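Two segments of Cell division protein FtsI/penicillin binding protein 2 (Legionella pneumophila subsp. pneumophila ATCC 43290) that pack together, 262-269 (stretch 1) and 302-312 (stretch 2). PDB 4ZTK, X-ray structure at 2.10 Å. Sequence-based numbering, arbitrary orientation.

Stretch 1, residues 262-269: LFAGYVPA
Stretch 2 (302-312) VFRNVAMDALS

A β-strand and an α-helix of one chain pack here through a small, largely apolar contact that buries 320 Å² in total and has no hydrogen bond across it. The strand, residues 262-267, is extended, with phi from -120° to -175° and psi mostly between 125° and 160°; Gly265 departs most, at -173°/-170°. The helix, residues 302-310, keeps phi/psi near -60°/-45° and its i to i-4 bonds, such as Ala307 N to Phe303 O at 2.9 Å. The two run in roughly the same direction, their axes 32° apart (signed crossing angle -32°) and 9.7 Å apart at closest approach. Two CA pairs set the register: Phe263 CA to Phe303 CA, 7.1 Å, and Val267 CA to Ala307 CA, 7.3 Å. The pairs are four positions apart on each element, spanning two alternations of the strand and about one turn of the helix.

Strand alternation turns the CB atoms of Phe263 and Val267 toward the helix and those of Ala264 and Tyr266 away. In stretch 2, the helical residues Phe303 and Ala307, and Leu311 just past the helix end, recur every four residues and also turn their CB atoms toward the strand.

At one end the two phenylalanines meet edge to face. Phe263 (chi1 t, -168°; chi2 77°) directs its ring edge at the face of Phe303 (chi1 t, 178°; chi2 -79°). The planes stand at 82°, the centroids lie 4.8 Å apart, and Phe263 CD2 reaches Phe303 CD2 at 3.4 Å. Such a pairing sets the slightly positive hydrogens of a ring edge against the electron-rich face of its partner.

The Phe303 ring also extends along the strand backbone. Its CE2 lies 3.7 Å from Gly265 CA, while Tyr266 N sits at the ring edge, 3.9 Å from Phe303 CZ. Glycine suits this place: an ideal CB on Gly265 would point toward the helix and come within 3.2 Å of Phe303 CE2, a tight fit.

Farther along, Val267 (chi1 p, 65°) packs against Ala307 of the helix and Leu311 just beyond it. Its CG1 lies 4.2 Å from Ala307 CB, where alanine's small methyl accommodates the branched side chain, and its CG2 is 3.9 Å from Leu311 CD1. Leu311, the first residue to leave helical phi/psi (-80°/16°), still donates its N to Ala307 O at 3.0 Å. With chi1 m (-55°) and chi2 t (172°), it places CD2 4.5 Å from Pro268 CD. Pro268 follows a cis peptide bond just beyond the strand, and its apolar ring completes the contact.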

# COMPACT_ATOMS: atom_id res chain seq x y z
N LEU A 262 2.90 -2.12 -6.92
CA LEU A 262 2.44 -2.29 -5.54
C LEU A 262 0.93 -2.40 -5.44
O LEU A 262 0.21 -1.77 -6.20
CB LEU A 262 2.89 -1.10 -4.68
CG LEU A 262 4.37 -0.74 -4.57
CD1 LEU A 262 4.80 0.11 -5.75
CD2 LEU A 262 4.62 -0.01 -3.25
N PHE A 263 0.47 -3.17 -4.46
CA PHE A 263 -0.94 -3.13 -4.07
C PHE A 263 -1.07 -3.40 -2.58
O PHE A 263 -0.58 -4.40 -2.08
CB PHE A 263 -1.79 -4.12 -4.87
CG PHE A 263 -3.27 -3.91 -4.70
CD1 PHE A 263 -3.92 -2.87 -5.36
CD2 PHE A 263 -4.02 -4.74 -3.89
CE1 PHE A 263 -5.28 -2.67 -5.20
CE2 PHE A 263 -5.39 -4.56 -3.74
CZ PHE A 263 -6.02 -3.52 -4.39
N ALA A 264 -1.72 -2.48 -1.89
CA ALA A 264 -1.89 -2.57 -0.45
C ALA A 264 -3.37 -2.52 -0.14
O ALA A 264 -4.10 -1.71 -0.71
CB ALA A 264 -1.17 -1.42 0.24
N GLY A 265 -3.83 -3.37 0.77
CA GLY A 265 -5.23 -3.39 1.11
C GLY A 265 -5.58 -4.29 2.27
O GLY A 265 -4.71 -4.79 2.98
N TYR A 266 -6.88 -4.49 2.47
CA TYR A 266 -7.36 -5.32 3.57
C TYR A 266 -8.73 -5.90 3.25
O TYR A 266 -9.46 -5.36 2.41
CB TYR A 266 -7.37 -4.53 4.88
CG TYR A 266 -8.14 -3.23 4.83
CD1 TYR A 266 -9.51 -3.21 5.02
CD2 TYR A 266 -7.49 -2.02 4.60
CE1 TYR A 266 -10.22 -2.02 4.97
CE2 TYR A 266 -8.19 -0.83 4.56
CZ TYR A 266 -9.56 -0.84 4.74
OH TYR A 266 -10.28 0.34 4.70
N VAL A 267 -9.08 -7.00 3.91
CA VAL A 267 -10.24 -7.79 3.52
C VAL A 267 -10.73 -8.63 4.70
O VAL A 267 -9.92 -9.11 5.49
CB VAL A 267 -9.88 -8.70 2.31
CG1 VAL A 267 -8.84 -9.74 2.70
CG2 VAL A 267 -11.11 -9.39 1.74
N PRO A 268 -12.07 -8.76 4.86
CA PRO A 268 -13.14 -8.03 4.17
C PRO A 268 -13.13 -6.58 4.61
O PRO A 268 -12.76 -6.31 5.75
CB PRO A 268 -14.42 -8.72 4.67
CG PRO A 268 -13.97 -10.06 5.19
CD PRO A 268 -12.60 -9.80 5.76
N ALA A 269 -13.51 -5.65 3.74
CA ALA A 269 -13.41 -4.23 4.06
C ALA A 269 -14.27 -3.84 5.27
O ALA A 269 -13.85 -3.03 6.10
CB ALA A 269 -13.78 -3.38 2.86
N VAL A 302 -2.47 -10.61 -7.72
CA VAL A 302 -1.77 -11.44 -6.76
C VAL A 302 -2.42 -11.32 -5.38
O VAL A 302 -2.66 -12.32 -4.70
CB VAL A 302 -0.27 -11.09 -6.67
CG1 VAL A 302 0.41 -11.88 -5.56
CG2 VAL A 302 0.42 -11.37 -8.01
N PHE A 303 -2.71 -10.08 -4.98
CA PHE A 303 -3.49 -9.79 -3.78
C PHE A 303 -4.78 -10.62 -3.76
O PHE A 303 -5.11 -11.24 -2.75
CB PHE A 303 -3.82 -8.30 -3.75
CG PHE A 303 -4.68 -7.86 -2.58
CD1 PHE A 303 -6.06 -8.06 -2.58
CD2 PHE A 303 -4.12 -7.17 -1.51
CE1 PHE A 303 -6.84 -7.64 -1.52
CE2 PHE A 303 -4.90 -6.73 -0.45
CZ PHE A 303 -6.27 -6.97 -0.46
N ARG A 304 -5.50 -10.61 -4.88
CA ARG A 304 -6.76 -11.33 -5.00
C ARG A 304 -6.60 -12.83 -4.72
O ARG A 304 -7.40 -13.41 -3.98
CB ARG A 304 -7.35 -11.13 -6.40
CG ARG A 304 -8.66 -11.88 -6.63
CD ARG A 304 -9.05 -11.89 -8.10
NE ARG A 304 -10.37 -12.47 -8.31
CZ ARG A 304 -10.76 -13.06 -9.43
NH1 ARG A 304 -9.92 -13.18 -10.46
NH2 ARG A 304 -11.99 -13.55 -9.54
N ASN A 305 -5.58 -13.44 -5.31
CA ASN A 305 -5.37 -14.88 -5.15
C ASN A 305 -5.05 -15.25 -3.70
O ASN A 305 -5.54 -16.25 -3.19
CB ASN A 305 -4.29 -15.40 -6.10
CG ASN A 305 -4.69 -15.27 -7.56
OD1 ASN A 305 -5.87 -15.27 -7.89
ND2 ASN A 305 -3.69 -15.16 -8.43
N VAL A 306 -4.21 -14.45 -3.05
CA VAL A 306 -3.88 -14.70 -1.66
C VAL A 306 -5.11 -14.53 -0.78
O VAL A 306 -5.40 -15.36 0.08
CB VAL A 306 -2.76 -13.76 -1.16
CG1 VAL A 306 -2.57 -13.90 0.34
CG2 VAL A 306 -1.46 -14.07 -1.89
N ALA A 307 -5.85 -13.45 -1.02
CA ALA A 307 -7.08 -13.15 -0.29
C ALA A 307 -8.10 -14.27 -0.40
O ALA A 307 -8.73 -14.64 0.59
CB ALA A 307 -7.67 -11.84 -0.77
N MSE A 308 -8.28 -14.81 -1.60
CA MSE A 308 -9.23 -15.91 -1.78
C MSE A 308 -8.77 -17.17 -1.06
O MSE A 308 -9.59 -17.89 -0.48
CB MSE A 308 -9.50 -16.17 -3.26
CG MSE A 308 -10.44 -15.15 -3.87
SE MSE A 308 -10.66 -15.32 -5.79
CE MSE A 308 -11.42 -17.12 -5.85
N ASP A 309 -7.47 -17.43 -1.08
CA ASP A 309 -6.89 -18.55 -0.33
C ASP A 309 -7.08 -18.38 1.17
O ASP A 309 -7.45 -19.32 1.87
CB ASP A 309 -5.40 -18.69 -0.64
CG ASP A 309 -5.13 -19.44 -1.92
OD1 ASP A 309 -6.07 -19.60 -2.73
OD2 ASP A 309 -3.97 -19.88 -2.12
N ALA A 310 -6.82 -17.17 1.66
CA ALA A 310 -6.87 -16.89 3.10
C ALA A 310 -8.29 -17.03 3.63
O ALA A 310 -8.50 -17.57 4.71
CB ALA A 310 -6.33 -15.51 3.39
N LEU A 311 -9.25 -16.55 2.85
CA LEU A 311 -10.66 -16.68 3.23
C LEU A 311 -11.18 -18.08 2.90
O LEU A 311 -12.39 -18.31 2.87
CB LEU A 311 -11.49 -15.60 2.51
CG LEU A 311 -11.03 -14.15 2.70
CD1 LEU A 311 -11.82 -13.21 1.80
CD2 LEU A 311 -11.15 -13.71 4.15
N SER A 312 -10.25 -19.01 2.66
CA SER A 312 -10.54 -20.39 2.27
C SER A 312 -11.29 -20.50 0.94
O SER A 312 -12.45 -20.10 0.82
CB SER A 312 -11.28 -21.15 3.38
OG SER A 312 -10.43 -21.38 4.48